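Local coordinates for protein tryparedoxin (Crithidia fasciculata, PDB 1O8X) that probably acts as a thioredoxin-like thiol-disulfide oxidoreductase that passes reducing equivalents from trypanothione to peroxidases defending the trypanosomatid against oxidative stress, at residues 24-29 with 64-69; 6-11 with 87-92. The protein carries 1 engineered substitution. One frame throughout, in Å; residues are numbered along the deposited sequence.

Contact 1 of 2, residues 24-29 with 64-69; sequences KSLAGK and EVVFCT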
ATOM      1  N   LYS A  24      10.846   8.117   6.880  1.00 24.98           N
ATOM      2  CA  LYS A  24      10.993   8.204   8.338  1.00 25.15           C
ATOM      3  C   LYS A  24       9.700   8.552   9.082  1.00 23.77           C
ATOM      4  O   LYS A  24       9.545   8.197  10.249  1.00 23.97           O
ATOM      5  CB  LYS A  24      12.071   9.238   8.711  1.00 26.27           C
ATOM      6  CG  LYS A  24      13.498   8.779   8.496  1.00 30.26           C
ATOM      7  CD  LYS A  24      14.496   9.783   9.069  1.00 35.06           C
ATOM      8  CE  LYS A  24      15.931   9.425   8.677  1.00 38.53           C
ATOM      9  NZ  LYS A  24      16.528   8.396   9.587  1.00 40.81           N
ATOM     10  N   SER A  25       8.779   9.249   8.417  1.00 22.64           N
ATOM     11  CA  SER A  25       7.521   9.656   9.037  1.00 21.82           C
ATOM     12  C   SER A  25       6.598   8.463   9.328  1.00 20.74           C
ATOM     13  O   SER A  25       5.575   8.618   9.993  1.00 20.86           O
ATOM     14  CB  SER A  25       6.786  10.685   8.157  1.00 22.44           C
ATOM     15  OG  SER A  25       6.286  10.088   6.975  1.00 22.91           O
ATOM     16  N   LEU A  26       6.954   7.279   8.817  1.00 19.40           N
ATOM     17  CA  LEU A  26       6.156   6.075   9.044  1.00 18.48           C
ATOM     18  C   LEU A  26       6.519   5.332  10.340  1.00 17.39           C
ATOM     19  O   LEU A  26       5.937   4.302  10.646  1.00 16.36           O
ATOM     20  CB  LEU A  26       6.303   5.149   7.838  1.00 18.72           C
ATOM     21  CG  LEU A  26       5.801   5.735   6.506  1.00 21.07           C
ATOM     22  CD1 LEU A  26       5.842   4.723   5.377  1.00 23.48           C
ATOM     23  CD2 LEU A  26       4.410   6.327   6.644  1.00 24.47           C
ATOM     24  N   ALA A  27       7.469   5.863  11.112  1.00 17.14           N
ATOM     25  CA  ALA A  27       7.902   5.223  12.356  1.00 17.02           C
ATOM     26  C   ALA A  27       6.742   4.782  13.245  1.00 16.28           C
ATOM     27  O   ALA A  27       5.833   5.561  13.542  1.00 16.33           O
ATOM     28  CB  ALA A  27       8.809   6.182  13.125  1.00 17.95           C
ATOM     29  N   GLY A  28       6.779   3.521  13.669  1.00 15.08           N
ATOM     30  CA  GLY A  28       5.782   2.998  14.579  1.00 14.71           C
ATOM     31  C   GLY A  28       4.482   2.545  13.940  1.00 14.28           C
ATOM     32  O   GLY A  28       3.673   1.935  14.617  1.00 14.67           O
ATOM     33  N   LYS A  29       4.293   2.814  12.643  1.00 13.69           N
ATOM     34  CA  LYS A  29       3.035   2.462  11.957  1.00 13.49           C
ATOM     35  C   LYS A  29       3.044   1.057  11.387  1.00 12.99           C
ATOM     36  O   LYS A  29       4.111   0.480  11.159  1.00 13.25           O
ATOM     37  CB  LYS A  29       2.756   3.448  10.820  1.00 14.61           C
ATOM     38  CG  LYS A  29       2.489   4.864  11.357  1.00 15.86           C
ATOM     39  CD  LYS A  29       1.829   5.772  10.353  1.00 17.72           C
ATOM     40  CE  LYS A  29       1.704   7.185  10.929  1.00 21.24           C
ATOM     41  NZ  LYS A  29       0.869   8.096  10.084  1.00 24.53           N
ATOM     42  N   GLU A  64      -0.629   3.241   7.572  1.00 12.12           N
ATOM     43  CA  GLU A  64      -0.516   4.003   6.341  1.00 11.78           C
ATOM     44  C   GLU A  64      -0.620   3.049   5.174  1.00 11.50           C
ATOM     45  O   GLU A  64      -0.361   1.858   5.337  1.00 12.11           O
ATOM     46  CB  GLU A  64       0.838   4.734   6.323  1.00 13.23           C
ATOM     47  CG  GLU A  64       1.026   5.728   5.183  1.00 14.73           C
ATOM     48  CD  GLU A  64      -0.106   6.738   5.083  1.00 15.54           C
ATOM     49  OE1 GLU A  64      -1.112   6.462   4.389  1.00 14.98           O
ATOM     50  OE2 GLU A  64       0.009   7.804   5.716  1.00 19.55           O
ATOM     51  N   VAL A  65      -1.015   3.571   4.013  1.00 11.69           N
ATOM     52  CA  VAL A  65      -1.085   2.804   2.767  1.00 11.51           C
ATOM     53  C   VAL A  65      -0.076   3.405   1.787  1.00 11.76           C
ATOM     54  O   VAL A  65      -0.028   4.627   1.605  1.00 12.68           O
ATOM     55  CB  VAL A  65      -2.519   2.782   2.170  1.00 11.20           C
ATOM     56  CG1 VAL A  65      -2.520   2.067   0.824  1.00 12.13           C
ATOM     57  CG2 VAL A  65      -3.476   2.098   3.114  1.00 11.43           C
ATOM     58  N   VAL A  66       0.731   2.547   1.166  1.00 12.31           N
ATOM     59  CA  VAL A  66       1.703   2.950   0.166  1.00 12.22           C
ATOM     60  C   VAL A  66       1.354   2.247  -1.142  1.00 12.07           C
ATOM     61  O   VAL A  66       1.477   1.027  -1.259  1.00 11.77           O
ATOM     62  CB  VAL A  66       3.134   2.599   0.602  1.00 12.14           C
ATOM     63  CG1 VAL A  66       4.139   2.985  -0.474  1.00 14.40           C
ATOM     64  CG2 VAL A  66       3.470   3.294   1.922  1.00 13.27           C
ATOM     65  N   PHE A  67       0.888   3.015  -2.120  1.00 11.91           N
ATOM     66  CA  PHE A  67       0.573   2.484  -3.440  1.00 12.29           C
ATOM     67  C   PHE A  67       1.841   2.065  -4.182  1.00 12.60           C
ATOM     68  O   PHE A  67       2.776   2.870  -4.338  1.00 14.15           O
ATOM     69  CB  PHE A  67      -0.208   3.548  -4.224  1.00 13.03           C
ATOM     70  CG  PHE A  67      -0.509   3.180  -5.664  1.00 13.18           C
ATOM     71  CD1 PHE A  67      -0.958   1.910  -6.016  1.00 13.85           C
ATOM     72  CD2 PHE A  67      -0.383   4.144  -6.663  1.00 15.71           C
ATOM     73  CE1 PHE A  67      -1.243   1.611  -7.348  1.00 14.89           C
ATOM     74  CE2 PHE A  67      -0.659   3.838  -7.982  1.00 16.36           C
ATOM     75  CZ  PHE A  67      -1.093   2.568  -8.322  1.00 15.54           C
ATOM     76  N   CYS A  68       1.848   0.800  -4.606  1.00 12.96           N
ATOM     77  CA  CYS A  68       2.929   0.178  -5.360  1.00 13.46           C
ATOM     78  C   CYS A  68       2.377  -0.172  -6.734  1.00 13.49           C
ATOM     79  O   CYS A  68       1.666  -1.159  -6.896  1.00 13.07           O
ATOM     80  CB  CYS A  68       3.397  -1.076  -4.631  1.00 14.18           C
ATOM     81  SG  CYS A  68       4.122  -0.743  -3.021  1.00 14.89           S
ATOM     82  N   THR A  69       2.690   0.654  -7.719  1.00 14.69           N
ATOM     83  CA  THR A  69       2.020   0.576  -8.996  1.00 15.49           C
ATOM     84  C   THR A  69       2.454  -0.570  -9.931  1.00 14.89           C
ATOM     85  O   THR A  69       3.627  -0.911  -9.995  1.00 15.67           O
ATOM     86  CB  THR A  69       2.158   1.945  -9.685  1.00 17.30           C
ATOM     87  OG1 THR A  69       1.315   1.972 -10.833  1.00 20.01           O
ATOM     88  CG2 THR A  69       3.577   2.176 -10.226  1.00 19.23           C
TER
HETATM   89  O   HOH W   1       2.068   8.144   7.531  1.00 26.60           O
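Leu26 lays its CD2 methyl against the aliphatic part of Glu64, 3.7 Å from Glu64 CG, the two side chains crossing at about a right angle. Its other branch points further along the strand, with Leu26 CD1 4.4 Å from Val66 CG2, a looser apolar contact. A branched leucine suits this buried place because each methyl finds its own neighbour. Lys29 runs alongside from the same turn, its CD 4.3 Å from Glu64 CB, and its long chain carries the ammonium out to the polar end of the glutamate. No direct salt bridge forms, since Lys29 NZ stays 4.5 Å from Glu64 OE2. One water instead accepts from Lys29 NZ and donates to Glu64 OE2, 2.8 Å from each. The chain of Glu64 bends at chi2 (53°), which folds the carboxylate back so that OE1 takes the N-H of Val65 on its anti side, at 2.9 Å from Val65 N. Tyr54 OH also bonds Glu64 OE1, which therefore has two partners, while OE2 has the water. The type II turn from Leu26 to Lys29, closed by Lys29 N to Leu26 O, presents the side chains of Leu26 and Lys29 together, and Gly28 supplies its positive phi. Beyond, Leu26 rests on Leu87, and this turn between strands 19-22 and 30-36 lies over the start of strand 63-69, in the thioredoxin fold's central sheet, flanked there by strands 30-36 and 87-88.

Contact 2 of 2, residues 6-11 with 87-92; sequences KYLPGI and LAVPFA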
ATOM      1  N   LYS A   6      14.414  -2.827   3.967  1.00 35.85           N
ATOM      2  CA  LYS A   6      14.317  -4.141   3.339  1.00 34.80           C
ATOM      3  C   LYS A   6      13.432  -4.124   2.080  1.00 33.54           C
ATOM      4  O   LYS A   6      13.764  -4.734   1.060  1.00 33.56           O
ATOM      5  CB  LYS A   6      13.758  -5.136   4.360  1.00 35.15           C
ATOM      6  CG  LYS A   6      13.902  -6.588   3.985  1.00 36.21           C
ATOM      7  CD  LYS A   6      13.064  -7.458   4.902  1.00 37.79           C
ATOM      8  CE  LYS A   6      12.908  -8.850   4.324  1.00 39.29           C
ATOM      9  NZ  LYS A   6      12.690  -9.861   5.389  1.00 40.49           N
ATOM     10  N   TYR A   7      12.309  -3.412   2.168  1.00 31.94           N
ATOM     11  CA  TYR A   7      11.292  -3.413   1.118  1.00 30.27           C
ATOM     12  C   TYR A   7      11.470  -2.298   0.117  1.00 30.79           C
ATOM     13  O   TYR A   7      11.157  -2.460  -1.062  1.00 30.66           O
ATOM     14  CB  TYR A   7       9.913  -3.293   1.759  1.00 28.57           C
ATOM     15  CG  TYR A   7       9.649  -4.410   2.722  1.00 24.02           C
ATOM     16  CD1 TYR A   7       9.334  -4.152   4.046  1.00 20.31           C
ATOM     17  CD2 TYR A   7       9.742  -5.735   2.310  1.00 22.01           C
ATOM     18  CE1 TYR A   7       9.100  -5.184   4.936  1.00 18.68           C
ATOM     19  CE2 TYR A   7       9.508  -6.763   3.181  1.00 20.71           C
ATOM     20  CZ  TYR A   7       9.202  -6.492   4.494  1.00 18.46           C
ATOM     21  OH  TYR A   7       8.966  -7.549   5.337  1.00 18.77           O
ATOM     22  N   LEU A   8      11.963  -1.168   0.616  1.00 31.52           N
ATOM     23  CA  LEU A   8      12.193   0.032  -0.177  1.00 32.48           C
ATOM     24  C   LEU A   8      13.635   0.492   0.039  1.00 33.22           C
ATOM     25  O   LEU A   8      13.864   1.507   0.706  1.00 33.19           O
ATOM     26  CB  LEU A   8      11.218   1.144   0.237  1.00 32.45           C
ATOM     27  CG  LEU A   8       9.718   0.833   0.339  1.00 32.68           C
ATOM     28  CD1 LEU A   8       9.002   1.887   1.172  1.00 32.94           C
ATOM     29  CD2 LEU A   8       9.094   0.724  -1.042  1.00 32.92           C
ATOM     30  N   PRO A   9      14.597  -0.253  -0.513  1.00 33.95           N
ATOM     31  CA  PRO A   9      16.013   0.043  -0.273  1.00 34.24           C
ATOM     32  C   PRO A   9      16.414   1.373  -0.896  1.00 34.46           C
ATOM     33  O   PRO A   9      16.280   1.567  -2.107  1.00 34.23           O
ATOM     34  CB  PRO A   9      16.748  -1.133  -0.934  1.00 34.47           C
ATOM     35  CG  PRO A   9      15.807  -1.677  -1.941  1.00 34.45           C
ATOM     36  CD  PRO A   9      14.427  -1.400  -1.425  1.00 34.12           C
ATOM     37  N   GLY A  10      16.861   2.286  -0.044  1.00 34.77           N
ATOM     38  CA  GLY A  10      17.375   3.568  -0.483  1.00 35.29           C
ATOM     39  C   GLY A  10      16.332   4.533  -1.009  1.00 35.37           C
ATOM     40  O   GLY A  10      16.666   5.473  -1.726  1.00 35.63           O
ATOM     41  N   ILE A  11      15.068   4.300  -0.664  1.00 35.30           N
ATOM     42  CA  ILE A  11      14.020   5.257  -0.988  1.00 34.97           C
ATOM     43  C   ILE A  11      13.725   6.082   0.259  1.00 34.24           C
ATOM     44  O   ILE A  11      13.217   5.563   1.253  1.00 35.06           O
ATOM     45  CB  ILE A  11      12.751   4.552  -1.537  1.00 35.16           C
ATOM     46  CG1 ILE A  11      13.048   3.875  -2.883  1.00 35.68           C
ATOM     47  CG2 ILE A  11      11.603   5.551  -1.682  1.00 35.29           C
ATOM     48  CD1 ILE A  11      11.982   2.879  -3.336  1.00 36.35           C
ATOM     49  N   LEU A  87      -0.161   7.304   0.322  1.00 13.37           N
ATOM     50  CA  LEU A  87       1.172   7.548  -0.242  1.00 13.99           C
ATOM     51  C   LEU A  87       1.435   6.671  -1.453  1.00 13.66           C
ATOM     52  O   LEU A  87       0.684   5.732  -1.707  1.00 13.39           O
ATOM     53  CB  LEU A  87       2.250   7.296   0.812  1.00 14.67           C
ATOM     54  CG  LEU A  87       2.033   7.907   2.190  1.00 15.67           C
ATOM     55  CD1 LEU A  87       3.211   7.591   3.103  1.00 16.63           C
ATOM     56  CD2 LEU A  87       1.823   9.395   2.083  1.00 17.75           C
ATOM     57  N   ALA A  88       2.517   6.957  -2.174  1.00 14.59           N
ATOM     58  CA  ALA A  88       2.932   6.121  -3.295  1.00 15.31           C
ATOM     59  C   ALA A  88       4.432   6.057  -3.433  1.00 16.47           C
ATOM     60  O   ALA A  88       5.132   7.045  -3.190  1.00 17.06           O
ATOM     61  CB  ALA A  88       2.332   6.634  -4.603  1.00 16.12           C
ATOM     62  N   VAL A  89       4.925   4.893  -3.839  1.00 16.60           N
ATOM     63  CA  VAL A  89       6.314   4.799  -4.310  1.00 17.75           C
ATOM     64  C   VAL A  89       6.370   5.606  -5.601  1.00 19.28           C
ATOM     65  O   VAL A  89       5.517   5.440  -6.468  1.00 18.46           O
ATOM     66  CB  VAL A  89       6.743   3.334  -4.584  1.00 17.68           C
ATOM     67  CG1 VAL A  89       8.169   3.286  -5.143  1.00 18.24           C
ATOM     68  CG2 VAL A  89       6.635   2.493  -3.312  1.00 17.88           C
ATOM     69  N   PRO A  90       7.348   6.505  -5.737  1.00 20.66           N
ATOM     70  CA  PRO A  90       7.413   7.316  -6.952  1.00 21.95           C
ATOM     71  C   PRO A  90       7.546   6.444  -8.196  1.00 22.41           C
ATOM     72  O   PRO A  90       8.189   5.394  -8.135  1.00 22.82           O
ATOM     73  CB  PRO A  90       8.668   8.176  -6.739  1.00 22.19           C
ATOM     74  CG  PRO A  90       8.848   8.229  -5.253  1.00 21.60           C
ATOM     75  CD  PRO A  90       8.416   6.859  -4.783  1.00 21.10           C
ATOM     76  N   PHE A  91       6.914   6.857  -9.290  1.00 23.42           N
ATOM     77  CA  PHE A  91       6.954   6.123 -10.549  1.00 24.51           C
ATOM     78  C   PHE A  91       8.387   5.809 -11.016  1.00 25.43           C
ATOM     79  O   PHE A  91       8.629   4.750 -11.598  1.00 25.63           O
ATOM     80  CB  PHE A  91       6.189   6.887 -11.642  1.00 24.99           C
ATOM     81  CG  PHE A  91       6.080   6.132 -12.937  1.00 25.66           C
ATOM     82  CD1 PHE A  91       5.135   5.122 -13.088  1.00 26.26           C
ATOM     83  CD2 PHE A  91       6.942   6.410 -14.001  1.00 26.55           C
ATOM     84  CE1 PHE A  91       5.034   4.407 -14.283  1.00 25.83           C
ATOM     85  CE2 PHE A  91       6.851   5.696 -15.197  1.00 26.76           C
ATOM     86  CZ  PHE A  91       5.898   4.701 -15.343  1.00 26.61           C
ATOM     87  N   ALA A  92       9.321   6.722 -10.744  1.00 26.18           N
ATOM     88  CA  ALA A  92      10.739   6.536 -11.073  1.00 27.29           C
ATOM     89  C   ALA A  92      11.385   5.356 -10.347  1.00 27.82           C
ATOM     90  O   ALA A  92      12.394   4.817 -10.811  1.00 28.57           O
ATOM     91  CB  ALA A  92      11.521   7.820 -10.798  1.00 27.45           C
TER
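Val89 meets Leu8 and Ile11 where the N-terminal loop of this thioredoxin fold packs on the chain leaving strand 87-88 of the central sheet. From its backbone the valine directs CB toward the loop, but CB itself stays 5.0 Å from Leu8 CD2, and the touching is left to the two branches. The first, CG1, is set anti to the backbone N (chi1 177°) and reaches the end of the isoleucine, with Val89 CG1 4.2 Å from Ile11 CD1. The second, CG2, lies beside the N and makes the closer approach, 3.8 Å from Leu8 CD2, with the two side chains crossing obliquely. A short beta-branched residue fits here: it splits at CB and can offer one methyl to each partner without a long flexible chain.

The partners are brought together by the type II turn that runs from Leu8 to Ile11. Pro9 and Gly10 form its corner, the proline ring fixing phi of the first central residue and the glycine accepting positive phi (71°). The closing bond from Ile11 N to Leu8 O is weak, at 3.3 Å. Leucine and isoleucine suit the ends of the turn, because both extend apolar tips toward the same valine.

Further out, Val89 also packs on Val66 and Cys68 of strand 63-69 and on Val97 of helix 94-103, and Ile11 touches Ala96 of that helix. The loop therefore joins a hydrophobic cluster shared by sheet and helix. Within that cluster the tips of the two turn side chains also lie near each other, Ile11 CD1 standing 4.3 Å from Leu8 CD2.

Overall arrangement
From the N terminus, the loop 6-11 comes first and the strands 13-16 and 19-22 follow, then the turn 24-29 leads into strand 30-36. After helix 41-57 the chain returns along strand 63-69, where contact 1 closes a loop of 34 residues. It then passes through helix 74-81 to strand 87-88 and residues 89-92, where contact 2 closes a larger loop of 75 residues, with contact 1 nested inside it. The centres lie about 10 Å apart. Strands 63-69 and 87-88 are parallel neighbours, probably hydrogen-bonded from Phe67 N to Leu87 O and from Leu87 N to Val65 O. Contact 1 ties the connection before strand 30-36, and contact 2 the loop before strand 13-16, to one sheet.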